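Local structure of single-stranded DNA specific exonuclease RecJ (Thermus thermophilus, 2ZXR) at residues Val5-Leu10 with Asp526-Glu531; Leu431-Glu436 with His631-Phe636; Leu461-Gly466 with Glu502-Gly507; Arg488-Lys493 with Glu521-Asp526. The protein degrades single-stranded DNA exonucleolytically in the 5' to 3' direction, using divalent metal ions such as magnesium or manganese as cofactor. All coordinates share one frame; numbering follows the deposited sequence.

Contact 1: residues Val5-Leu10 with Asp526-Glu531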
# COMPACT_ATOMS: atom_id res chain seq x y z
N VAL A 5 -10.03 -11.32 -8.57
CA VAL A 5 -8.98 -10.31 -8.60
C VAL A 5 -9.10 -9.49 -9.88
O VAL A 5 -8.90 -10.03 -10.97
CB VAL A 5 -7.56 -10.94 -8.59
CG1 VAL A 5 -6.49 -9.85 -8.65
CG2 VAL A 5 -7.37 -11.81 -7.36
N ARG A 6 -9.40 -8.21 -9.77
CA ARG A 6 -9.53 -7.34 -10.94
C ARG A 6 -8.29 -6.45 -11.10
O ARG A 6 -7.83 -5.85 -10.13
CB ARG A 6 -10.75 -6.42 -10.79
CG ARG A 6 -12.12 -7.04 -11.12
CD ARG A 6 -12.34 -8.37 -10.42
NE ARG A 6 -13.75 -8.66 -10.17
CZ ARG A 6 -14.31 -9.85 -10.34
NH1 ARG A 6 -13.59 -10.88 -10.79
NH2 ARG A 6 -15.59 -10.04 -10.02
N TRP A 7 -7.76 -6.36 -12.32
CA TRP A 7 -6.64 -5.46 -12.57
C TRP A 7 -7.21 -4.17 -13.17
O TRP A 7 -8.06 -4.21 -14.06
CB TRP A 7 -5.66 -6.06 -13.57
CG TRP A 7 -4.86 -7.21 -13.04
CD1 TRP A 7 -5.20 -8.05 -12.02
CD2 TRP A 7 -3.64 -7.69 -13.58
NE1 TRP A 7 -4.26 -9.05 -11.90
CE2 TRP A 7 -3.29 -8.85 -12.84
CE3 TRP A 7 -2.80 -7.27 -14.61
CZ2 TRP A 7 -2.15 -9.59 -13.11
CZ3 TRP A 7 -1.65 -8.01 -14.88
CH2 TRP A 7 -1.33 -9.15 -14.13
N ARG A 8 -6.74 -3.04 -12.67
CA ARG A 8 -7.18 -1.74 -13.15
C ARG A 8 -5.97 -0.83 -13.44
O ARG A 8 -4.98 -0.84 -12.70
CB ARG A 8 -8.06 -1.06 -12.11
CG ARG A 8 -8.29 0.43 -12.41
CD ARG A 8 -9.23 1.08 -11.42
NE ARG A 8 -10.53 0.41 -11.37
CZ ARG A 8 -11.48 0.53 -12.30
NH1 ARG A 8 -11.28 1.30 -13.36
NH2 ARG A 8 -12.63 -0.13 -12.17
N VAL A 9 -6.08 -0.05 -14.51
CA VAL A 9 -5.01 0.87 -14.87
C VAL A 9 -5.38 2.26 -14.39
O VAL A 9 -6.45 2.78 -14.73
CB VAL A 9 -4.80 0.91 -16.40
CG1 VAL A 9 -3.67 1.86 -16.73
CG2 VAL A 9 -4.48 -0.48 -16.91
N LEU A 10 -4.51 2.86 -13.60
CA LEU A 10 -4.79 4.20 -13.10
C LEU A 10 -4.99 5.19 -14.26
O LEU A 10 -4.32 5.11 -15.30
CB LEU A 10 -3.65 4.68 -12.19
CG LEU A 10 -3.27 3.77 -11.00
CD1 LEU A 10 -2.45 4.59 -9.97
CD2 LEU A 10 -4.53 3.20 -10.33
N ASP A 526 1.73 -10.27 -9.30
CA ASP A 526 0.65 -11.09 -9.85
C ASP A 526 1.00 -11.35 -11.30
O ASP A 526 1.69 -10.55 -11.94
CB ASP A 526 -0.74 -10.46 -9.73
CG ASP A 526 -1.88 -11.51 -9.84
OD1 ASP A 526 -1.57 -12.73 -9.95
OD2 ASP A 526 -3.08 -11.14 -9.81
N LEU A 527 0.53 -12.48 -11.81
CA LEU A 527 0.81 -12.91 -13.17
C LEU A 527 -0.39 -13.72 -13.68
O LEU A 527 -0.95 -14.54 -12.93
CB LEU A 527 2.09 -13.74 -13.15
CG LEU A 527 2.61 -14.53 -14.35
CD1 LEU A 527 3.96 -15.11 -13.95
CD2 LEU A 527 1.65 -15.65 -14.72
N ARG A 528 -0.77 -13.52 -14.95
CA ARG A 528 -1.92 -14.22 -15.50
C ARG A 528 -2.03 -14.23 -17.03
O ARG A 528 -1.32 -13.51 -17.73
CB ARG A 528 -3.20 -13.58 -14.95
CG ARG A 528 -3.44 -12.19 -15.53
CD ARG A 528 -4.73 -11.54 -15.05
NE ARG A 528 -5.01 -10.30 -15.78
CZ ARG A 528 -6.09 -9.54 -15.60
NH1 ARG A 528 -7.00 -9.90 -14.71
NH2 ARG A 528 -6.25 -8.44 -16.30
N LYS A 529 -2.94 -15.05 -17.53
CA LYS A 529 -3.21 -15.10 -18.96
C LYS A 529 -4.00 -13.81 -19.09
O LYS A 529 -4.82 -13.50 -18.23
CB LYS A 529 -4.08 -16.31 -19.29
CG LYS A 529 -4.76 -16.25 -20.66
CD LYS A 529 -5.59 -17.51 -20.91
CE LYS A 529 -6.28 -17.47 -22.27
NZ LYS A 529 -7.12 -16.25 -22.42
N PRO A 530 -3.78 -13.03 -20.16
CA PRO A 530 -4.50 -11.76 -20.33
C PRO A 530 -6.00 -11.88 -20.09
O PRO A 530 -6.62 -12.87 -20.45
CB PRO A 530 -4.17 -11.39 -21.78
CG PRO A 530 -2.79 -11.97 -21.95
CD PRO A 530 -2.94 -13.33 -21.33
N GLU A 531 -6.59 -10.88 -19.45
CA GLU A 531 -8.02 -10.91 -19.17
C GLU A 531 -8.62 -9.51 -19.13
O GLU A 531 -7.98 -8.53 -19.53
CB GLU A 531 -8.27 -11.58 -17.81
CG GLU A 531 -7.77 -13.02 -17.75
CD GLU A 531 -7.82 -13.62 -16.34
OE1 GLU A 531 -7.28 -14.74 -16.15
OE2 GLU A 531 -8.38 -12.97 -15.43
O HOH W 1 -7.15 -11.75 -12.38
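W7 and R528 carry this contact: the guanidinium lies flat over one face of the indole, centres 3.7 Å apart and planes only 5° from parallel. CZ sits above the five-membered ring, a cation-pi arrangement, while CD of R528 stands 4.0 Å from the centroid of the six-membered ring in a CH-pi contact. An extended chain from CG to NE (chi3 -172°) lays CD and the guanidinium along the same ring face. At the indole edge, W7 NE1 donates to OD2 of D526 at 3.2 Å; the oxygen lies near the ring plane, but the N-H comes from above the carboxylate plane. CG1 of V5 touches the same OD2. This tight packing gives way to a looser, wetter margin, where one water accepts from R528 NH1 and donates to V5 O at 2.8 Å. There E531 lays CB on the other guanidinium face, and its OE2, 3.4 Å from R528 NH1 but well out of plane, contributes charge alone. R528 NE forms a salt bridge with E504 OE2, and NH2 donates to A532 O. W7 reaches from edge strand 5-9 across V428 and L430 of strand 426-433 and L463 of strand 462-466 to the end of strand 517-528.

Contact 2: residues Leu431-Glu436 with His631-Phe636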
# COMPACT_ATOMS: atom_id res chain seq x y z
N LEU A 431 0.03 1.29 -12.24
CA LEU A 431 0.43 2.67 -12.49
C LEU A 431 0.50 2.95 -13.98
O LEU A 431 -0.05 3.92 -14.47
CB LEU A 431 1.81 2.95 -11.89
CG LEU A 431 2.24 4.33 -11.38
CD1 LEU A 431 3.67 4.60 -11.87
CD2 LEU A 431 1.30 5.41 -11.79
N ASP A 432 1.16 2.06 -14.71
CA ASP A 432 1.32 2.28 -16.14
C ASP A 432 2.04 1.08 -16.74
O ASP A 432 2.43 0.16 -16.02
CB ASP A 432 2.19 3.53 -16.33
CG ASP A 432 2.40 3.89 -17.79
OD1 ASP A 432 3.40 4.58 -18.07
OD2 ASP A 432 1.57 3.50 -18.64
N LEU A 433 2.19 1.10 -18.06
CA LEU A 433 2.90 0.07 -18.81
C LEU A 433 4.38 0.30 -18.46
O LEU A 433 4.80 1.44 -18.39
CB LEU A 433 2.71 0.29 -20.32
CG LEU A 433 1.66 -0.42 -21.18
CD1 LEU A 433 1.03 -1.53 -20.40
CD2 LEU A 433 0.61 0.58 -21.70
N LEU A 434 5.15 -0.75 -18.23
CA LEU A 434 6.57 -0.58 -17.90
C LEU A 434 7.29 0.05 -19.09
O LEU A 434 7.00 -0.29 -20.23
CB LEU A 434 7.22 -1.93 -17.60
CG LEU A 434 8.62 -1.87 -16.98
CD1 LEU A 434 8.49 -1.45 -15.52
CD2 LEU A 434 9.30 -3.22 -17.07
N PRO A 435 8.21 1.01 -18.85
CA PRO A 435 8.98 1.68 -19.91
C PRO A 435 9.98 0.71 -20.52
O PRO A 435 10.10 -0.41 -20.06
CB PRO A 435 9.69 2.81 -19.16
CG PRO A 435 8.71 3.17 -18.09
CD PRO A 435 8.33 1.76 -17.59
N GLU A 436 10.70 1.15 -21.56
CA GLU A 436 11.70 0.29 -22.19
C GLU A 436 12.85 0.12 -21.20
O GLU A 436 13.07 0.97 -20.30
CB GLU A 436 12.22 0.92 -23.50
CG GLU A 436 11.18 1.02 -24.61
CD GLU A 436 10.91 -0.30 -25.31
OE1 GLU A 436 9.87 -0.40 -26.00
OE2 GLU A 436 11.74 -1.24 -25.18
N HIS A 631 2.54 7.03 -26.65
CA HIS A 631 2.68 6.12 -27.80
C HIS A 631 2.59 4.66 -27.40
O HIS A 631 1.85 3.89 -28.00
CB HIS A 631 4.01 6.38 -28.52
CG HIS A 631 4.02 7.67 -29.29
ND1 HIS A 631 5.12 8.13 -29.99
CD2 HIS A 631 3.05 8.59 -29.49
CE1 HIS A 631 4.82 9.27 -30.59
NE2 HIS A 631 3.57 9.57 -30.30
N ARG A 632 3.34 4.27 -26.37
CA ARG A 632 3.32 2.89 -25.90
C ARG A 632 1.90 2.53 -25.43
O ARG A 632 1.43 1.40 -25.63
CB ARG A 632 4.35 2.74 -24.76
CG ARG A 632 4.25 1.48 -23.93
CD ARG A 632 4.64 1.82 -22.47
NE ARG A 632 5.77 2.74 -22.48
CZ ARG A 632 6.10 3.57 -21.51
NH1 ARG A 632 5.40 3.63 -20.38
NH2 ARG A 632 7.10 4.41 -21.69
N ARG A 633 1.22 3.48 -24.79
CA ARG A 633 -0.16 3.25 -24.35
C ARG A 633 -1.06 3.01 -25.56
O ARG A 633 -1.83 2.06 -25.59
CB ARG A 633 -0.74 4.45 -23.60
CG ARG A 633 -0.76 4.32 -22.10
CD ARG A 633 -1.54 3.11 -21.65
NE ARG A 633 -2.54 3.53 -20.68
CZ ARG A 633 -2.27 4.05 -19.50
NH1 ARG A 633 -1.02 4.24 -19.10
NH2 ARG A 633 -3.27 4.39 -18.71
N LEU A 634 -0.94 3.89 -26.56
CA LEU A 634 -1.76 3.77 -27.78
C LEU A 634 -1.60 2.41 -28.42
O LEU A 634 -2.57 1.72 -28.70
CB LEU A 634 -1.40 4.85 -28.80
CG LEU A 634 -2.07 6.22 -28.69
CD1 LEU A 634 -1.51 7.16 -29.77
CD2 LEU A 634 -3.57 6.07 -28.86
N LEU A 635 -0.34 2.03 -28.65
CA LEU A 635 -0.04 0.74 -29.25
C LEU A 635 -0.55 -0.40 -28.41
O LEU A 635 -1.07 -1.37 -28.95
CB LEU A 635 1.47 0.55 -29.44
CG LEU A 635 2.16 1.14 -30.67
CD1 LEU A 635 1.53 0.57 -31.95
CD2 LEU A 635 2.00 2.63 -30.64
N PHE A 636 -0.37 -0.30 -27.09
CA PHE A 636 -0.82 -1.37 -26.20
C PHE A 636 -2.33 -1.52 -26.26
O PHE A 636 -2.83 -2.62 -26.44
CB PHE A 636 -0.40 -1.12 -24.74
CG PHE A 636 -0.99 -2.11 -23.76
CD1 PHE A 636 -0.48 -3.41 -23.65
CD2 PHE A 636 -2.11 -1.77 -23.00
CE1 PHE A 636 -1.08 -4.35 -22.80
CE2 PHE A 636 -2.72 -2.70 -22.15
CZ PHE A 636 -2.20 -3.99 -22.05
O HOH W 2 -1.88 5.28 -15.89
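A salt-bridge network joins D432, near the end of strand 426-433 in the OB-domain sheet, to R632 and R633 on helix 624-639 of the C-terminal domain. The aspartate divides its oxygens between the two arginines: OD1 meets R632 NH1 at 3.2 Å and OD2 meets R633 NH1 at 2.7 Å, each oxygen near the plane of its guanidinium. With CG anti to the backbone N (chi1 -178°), the D432 carboxylate is carried out toward the helix; its OD2 also takes a weak bond from the L433 amide. CD of R632 runs against CB of L433, and one face of its guanidinium is covered by CA of P435 at 3.8 Å from NH2. L433 fits between the helix side chains, with CD2 3.6 Å from CB of F636 and CD1 over the centre of the phenylalanine ring, 3.9 Å from its centroid, in a CH-pi contact. A water links L431 O, to which it donates, with R633 NH2 at 3.3 Å. E30 and E648 form long, weak ion pairs with R632 and R633. One buried carboxylate thus faces two cations, which would be expected to stabilise its ionised form, while L433 and F636 supply an apolar interface beside the charges.

Contact 3: residues Leu461-Gly466 with Glu502-Gly507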
# COMPACT_ATOMS: atom_id res chain seq x y z
N LEU A 461 3.00 -0.47 -8.94
CA LEU A 461 3.12 -1.67 -9.76
C LEU A 461 2.97 -1.32 -11.24
O LEU A 461 2.07 -0.55 -11.61
CB LEU A 461 2.05 -2.69 -9.40
CG LEU A 461 2.08 -3.28 -8.00
CD1 LEU A 461 0.73 -3.95 -7.74
CD2 LEU A 461 3.25 -4.25 -7.86
N PHE A 462 3.85 -1.87 -12.07
CA PHE A 462 3.78 -1.61 -13.50
C PHE A 462 3.20 -2.83 -14.20
O PHE A 462 3.24 -3.96 -13.69
CB PHE A 462 5.17 -1.33 -14.11
CG PHE A 462 5.77 -0.01 -13.71
CD1 PHE A 462 6.55 0.10 -12.57
CD2 PHE A 462 5.51 1.13 -14.46
CE1 PHE A 462 7.06 1.34 -12.17
CE2 PHE A 462 6.02 2.36 -14.07
CZ PHE A 462 6.80 2.47 -12.92
N LEU A 463 2.67 -2.61 -15.39
CA LEU A 463 2.11 -3.70 -16.15
C LEU A 463 3.10 -4.05 -17.24
O LEU A 463 3.64 -3.16 -17.88
CB LEU A 463 0.78 -3.25 -16.76
CG LEU A 463 0.08 -4.20 -17.73
CD1 LEU A 463 -0.48 -5.42 -16.96
CD2 LEU A 463 -1.05 -3.44 -18.43
N LEU A 464 3.38 -5.33 -17.39
CA LEU A 464 4.24 -5.83 -18.44
C LEU A 464 3.32 -6.79 -19.19
O LEU A 464 2.36 -7.33 -18.60
CB LEU A 464 5.45 -6.59 -17.91
CG LEU A 464 6.54 -5.75 -17.26
CD1 LEU A 464 6.01 -5.17 -15.94
CD2 LEU A 464 7.78 -6.61 -17.01
N PHE A 465 3.60 -7.01 -20.47
CA PHE A 465 2.75 -7.85 -21.29
C PHE A 465 3.54 -8.50 -22.40
O PHE A 465 4.47 -7.89 -22.95
CB PHE A 465 1.64 -6.99 -21.90
CG PHE A 465 0.58 -7.78 -22.63
CD1 PHE A 465 0.76 -8.16 -23.95
CD2 PHE A 465 -0.58 -8.17 -21.98
CE1 PHE A 465 -0.22 -8.94 -24.63
CE2 PHE A 465 -1.57 -8.94 -22.64
CZ PHE A 465 -1.38 -9.32 -23.97
N GLY A 466 3.19 -9.74 -22.73
CA GLY A 466 3.88 -10.42 -23.81
C GLY A 466 4.01 -11.92 -23.74
O GLY A 466 3.35 -12.60 -22.93
N GLU A 502 0.93 -16.31 -23.76
CA GLU A 502 0.94 -14.87 -23.54
C GLU A 502 0.55 -14.60 -22.10
O GLU A 502 -0.40 -15.19 -21.57
CB GLU A 502 -0.06 -14.17 -24.46
CG GLU A 502 0.56 -13.46 -25.65
CD GLU A 502 -0.38 -12.40 -26.19
OE1 GLU A 502 -0.05 -11.73 -27.19
OE2 GLU A 502 -1.47 -12.23 -25.59
N VAL A 503 1.28 -13.69 -21.46
CA VAL A 503 1.00 -13.34 -20.07
C VAL A 503 0.89 -11.85 -19.82
O VAL A 503 1.30 -11.01 -20.63
CB VAL A 503 2.09 -13.88 -19.12
CG1 VAL A 503 2.16 -15.40 -19.18
CG2 VAL A 503 3.43 -13.28 -19.50
N GLU A 504 0.33 -11.53 -18.67
CA GLU A 504 0.20 -10.16 -18.21
C GLU A 504 0.85 -10.21 -16.83
O GLU A 504 0.66 -11.18 -16.10
CB GLU A 504 -1.27 -9.76 -18.06
CG GLU A 504 -1.73 -8.88 -19.17
CD GLU A 504 -3.17 -8.51 -19.04
OE1 GLU A 504 -3.54 -7.52 -19.69
OE2 GLU A 504 -3.93 -9.20 -18.30
N VAL A 505 1.62 -9.19 -16.48
CA VAL A 505 2.30 -9.16 -15.19
C VAL A 505 2.15 -7.82 -14.49
O VAL A 505 2.33 -6.78 -15.13
CB VAL A 505 3.81 -9.37 -15.33
CG1 VAL A 505 4.49 -9.20 -13.95
CG2 VAL A 505 4.11 -10.76 -15.91
N ALA A 506 1.83 -7.86 -13.19
CA ALA A 506 1.73 -6.67 -12.38
C ALA A 506 3.01 -6.77 -11.57
O ALA A 506 3.15 -7.68 -10.75
CB ALA A 506 0.54 -6.74 -11.47
N GLY A 507 3.95 -5.85 -11.77
CA GLY A 507 5.19 -6.00 -11.03
C GLY A 507 5.89 -4.78 -10.48
O GLY A 507 5.67 -3.67 -10.93
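F462, L464 and G466 pair with G507, V505 and V503 through six backbone hydrogen bonds, two for each pair. F462 N reaches G507 O at 2.8 Å, L464 N reaches V505 O at 2.9 Å, and at the far end V503 N reaches G466 O at 2.8 Å; each pair is closed by the reciprocal bond. L463 with A506 and F465 with E504 are the non-hydrogen-bonded pairs between them. Weaker CA-H...O contacts join the same backbones, among them L463 CA to V505 O at 3.3 Å. Strands 462-466 and 503-514 are antiparallel neighbours in the mixed sheet of the RecJ OB domain, and the axes of 462-466 and 503-507 run 160° apart. Side-chain packing differs between the faces. On one, CB of L464 meets CB of V505 at 4.1 Å, beside V503, whose CG2 methyl lies 3.5 Å from the carbonyl oxygen of G466; L484 of strand 479-484 touches L464, V503 and V505. On the other, the CD1 methyl of L463 comes 3.6 Å from the carbonyl oxygen of V505, and V428 and L430 pack on A506. Aromatic and charged groups meet around F465. Its CG is anti to the backbone N (chi1 -172°), which brings the ring toward the neighbouring strand, where V503 O lies over one face toward the rim. E502 OE2 approaches CZ of F465 at 3.3 Å, the carboxylate plane 79° from the ring, and R640 makes a cation-pi contact with F465.

Contact 4: residues Arg488-Lys493 with Glu521-Asp526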
# COMPACT_ATOMS: atom_id res chain seq x y z
N ARG A 488 13.85 -8.70 -17.39
CA ARG A 488 13.82 -9.93 -16.61
C ARG A 488 12.87 -9.84 -15.43
O ARG A 488 12.96 -8.90 -14.63
CB ARG A 488 15.22 -10.32 -16.10
CG ARG A 488 15.21 -11.70 -15.43
CD ARG A 488 16.60 -12.32 -15.26
NE ARG A 488 17.17 -12.07 -13.94
CZ ARG A 488 17.32 -12.99 -12.99
NH1 ARG A 488 16.97 -14.25 -13.21
NH2 ARG A 488 17.82 -12.63 -11.81
N VAL A 489 11.99 -10.83 -15.30
CA VAL A 489 11.03 -10.85 -14.22
C VAL A 489 11.11 -12.14 -13.40
O VAL A 489 11.33 -13.21 -13.95
CB VAL A 489 9.57 -10.59 -14.78
CG1 VAL A 489 9.51 -10.95 -16.23
CG2 VAL A 489 8.52 -11.35 -14.01
N LEU A 490 10.96 -12.00 -12.08
CA LEU A 490 11.01 -13.10 -11.12
C LEU A 490 9.62 -13.29 -10.59
O LEU A 490 8.92 -12.32 -10.29
CB LEU A 490 11.94 -12.76 -9.97
CG LEU A 490 13.36 -12.42 -10.38
CD1 LEU A 490 14.05 -11.67 -9.23
CD2 LEU A 490 14.11 -13.70 -10.76
N ALA A 491 9.21 -14.55 -10.44
CA ALA A 491 7.86 -14.83 -9.98
C ALA A 491 7.65 -16.19 -9.33
O ALA A 491 8.43 -17.12 -9.50
CB ALA A 491 6.90 -14.69 -11.17
N TRP A 492 6.56 -16.30 -8.58
CA TRP A 492 6.17 -17.54 -7.95
C TRP A 492 4.90 -17.97 -8.68
O TRP A 492 3.80 -17.48 -8.40
CB TRP A 492 5.89 -17.32 -6.46
CG TRP A 492 7.13 -17.02 -5.72
CD1 TRP A 492 7.81 -15.84 -5.69
CD2 TRP A 492 7.93 -17.97 -5.00
NE1 TRP A 492 8.99 -15.99 -5.00
CE2 TRP A 492 9.08 -17.29 -4.56
CE3 TRP A 492 7.77 -19.33 -4.69
CZ2 TRP A 492 10.09 -17.93 -3.83
CZ3 TRP A 492 8.77 -19.96 -3.95
CH2 TRP A 492 9.91 -19.26 -3.53
N LYS A 493 5.06 -18.89 -9.63
CA LYS A 493 3.93 -19.35 -10.42
C LYS A 493 2.91 -20.12 -9.61
O LYS A 493 3.21 -21.18 -9.07
CB LYS A 493 4.42 -20.20 -11.59
CG LYS A 493 3.30 -20.64 -12.53
CD LYS A 493 2.59 -19.45 -13.14
CE LYS A 493 1.50 -19.88 -14.11
NZ LYS A 493 0.34 -20.54 -13.44
N GLU A 521 15.26 -5.11 -12.70
CA GLU A 521 14.35 -6.17 -13.09
C GLU A 521 13.01 -5.99 -12.44
O GLU A 521 12.80 -5.06 -11.68
CB GLU A 521 14.95 -7.50 -12.65
CG GLU A 521 16.43 -7.60 -13.01
CD GLU A 521 17.11 -8.83 -12.43
OE1 GLU A 521 17.66 -9.61 -13.23
OE2 GLU A 521 17.08 -9.00 -11.19
N VAL A 522 12.09 -6.90 -12.75
CA VAL A 522 10.76 -6.82 -12.19
C VAL A 522 10.44 -8.04 -11.35
O VAL A 522 10.67 -9.18 -11.75
CB VAL A 522 9.69 -6.64 -13.30
CG1 VAL A 522 8.31 -6.73 -12.71
CG2 VAL A 522 9.86 -5.29 -13.96
N GLN A 523 9.91 -7.78 -10.17
CA GLN A 523 9.52 -8.82 -9.25
C GLN A 523 8.02 -8.87 -9.43
O GLN A 523 7.32 -7.92 -9.07
CB GLN A 523 9.84 -8.41 -7.82
CG GLN A 523 9.47 -9.44 -6.75
CD GLN A 523 10.46 -10.59 -6.70
OE1 GLN A 523 11.68 -10.38 -6.75
NE2 GLN A 523 9.95 -11.82 -6.58
N ALA A 524 7.52 -9.96 -9.98
CA ALA A 524 6.08 -10.08 -10.21
C ALA A 524 5.28 -10.28 -8.91
O ALA A 524 5.64 -11.12 -8.10
CB ALA A 524 5.81 -11.22 -11.19
N VAL A 525 4.21 -9.50 -8.73
CA VAL A 525 3.34 -9.66 -7.57
C VAL A 525 2.13 -10.47 -8.05
O VAL A 525 1.55 -11.26 -7.29
CB VAL A 525 2.85 -8.30 -6.96
CG1 VAL A 525 4.05 -7.43 -6.60
CG2 VAL A 525 1.95 -7.59 -7.92
N ASP A 526 1.73 -10.27 -9.30
CA ASP A 526 0.65 -11.09 -9.85
C ASP A 526 1.00 -11.35 -11.30
O ASP A 526 1.69 -10.55 -11.94
CB ASP A 526 -0.74 -10.46 -9.73
CG ASP A 526 -1.88 -11.51 -9.84
OD1 ASP A 526 -1.57 -12.73 -9.95
OD2 ASP A 526 -3.08 -11.14 -9.81
O HOH W 3 5.16 -13.92 -8.25
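R488 and E521 lie side by side at the start of a parallel strand pairing in the RecJ OB domain, between strands 487-492 and 517-528. R488 NE donates to E521 OE1 at 2.6 Å in a nearly straight bond (169°), with the oxygen in the guanidinium plane but approached from above the carboxylate plane; NH2 adds a weak bond to the same oxygen. In the arginine, chi3 (96°) swings NE out of an extended course and toward E521 OE1. Backbone bonds follow: V522 N to R488 O, L490 N to V522 O at 2.9 Å, and A524 N to L490 O. On one face V489 CB packs on V522 CB at 4.2 Å and V489 CG2 on A524 CB, which also meets A491 CB at 3.6 Å. On the other, L490 CD1 touches Q523 OE1 at 3.7 Å, and its CD2 lies over the rim of one R488 guanidinium face. Farther out, N512 donates through ND2 to OE2 of E521, holding the second carboxylate oxygen, and strand 479-484 flanks the pairing, with F482 against V489. At the downstream end the chain turns a corner at V525, where V525 and D526 form a classic beta bulge opposite A506. Just before it, a water accepts from W492 N and donates to A524 O at 2.8 Å.

All four contacts reach one eight-stranded mixed sheet, with N-terminal strand 5-9 as an outermost strand. Contacts 1 and 3 have centres about 8 Å apart, on strands 503-514 and 517-528 that are neighbours in the sheet; the centres of contacts 3 and 4 are about 9 Å apart, and contacts 1 and 4 share D526 on strand 517-528. Contact 2 lies, centre to centre, about 11 Å from contact 3 and 18 Å from contact 4, where helix 624-639 docks on strand 426-433. Along the chain, contacts 3 and 4 lie within the span of contact 1 and cross each other, as do contacts 1 and 2. The sheet thus ties the N-terminus and the C-terminal domain together, away from the metal site.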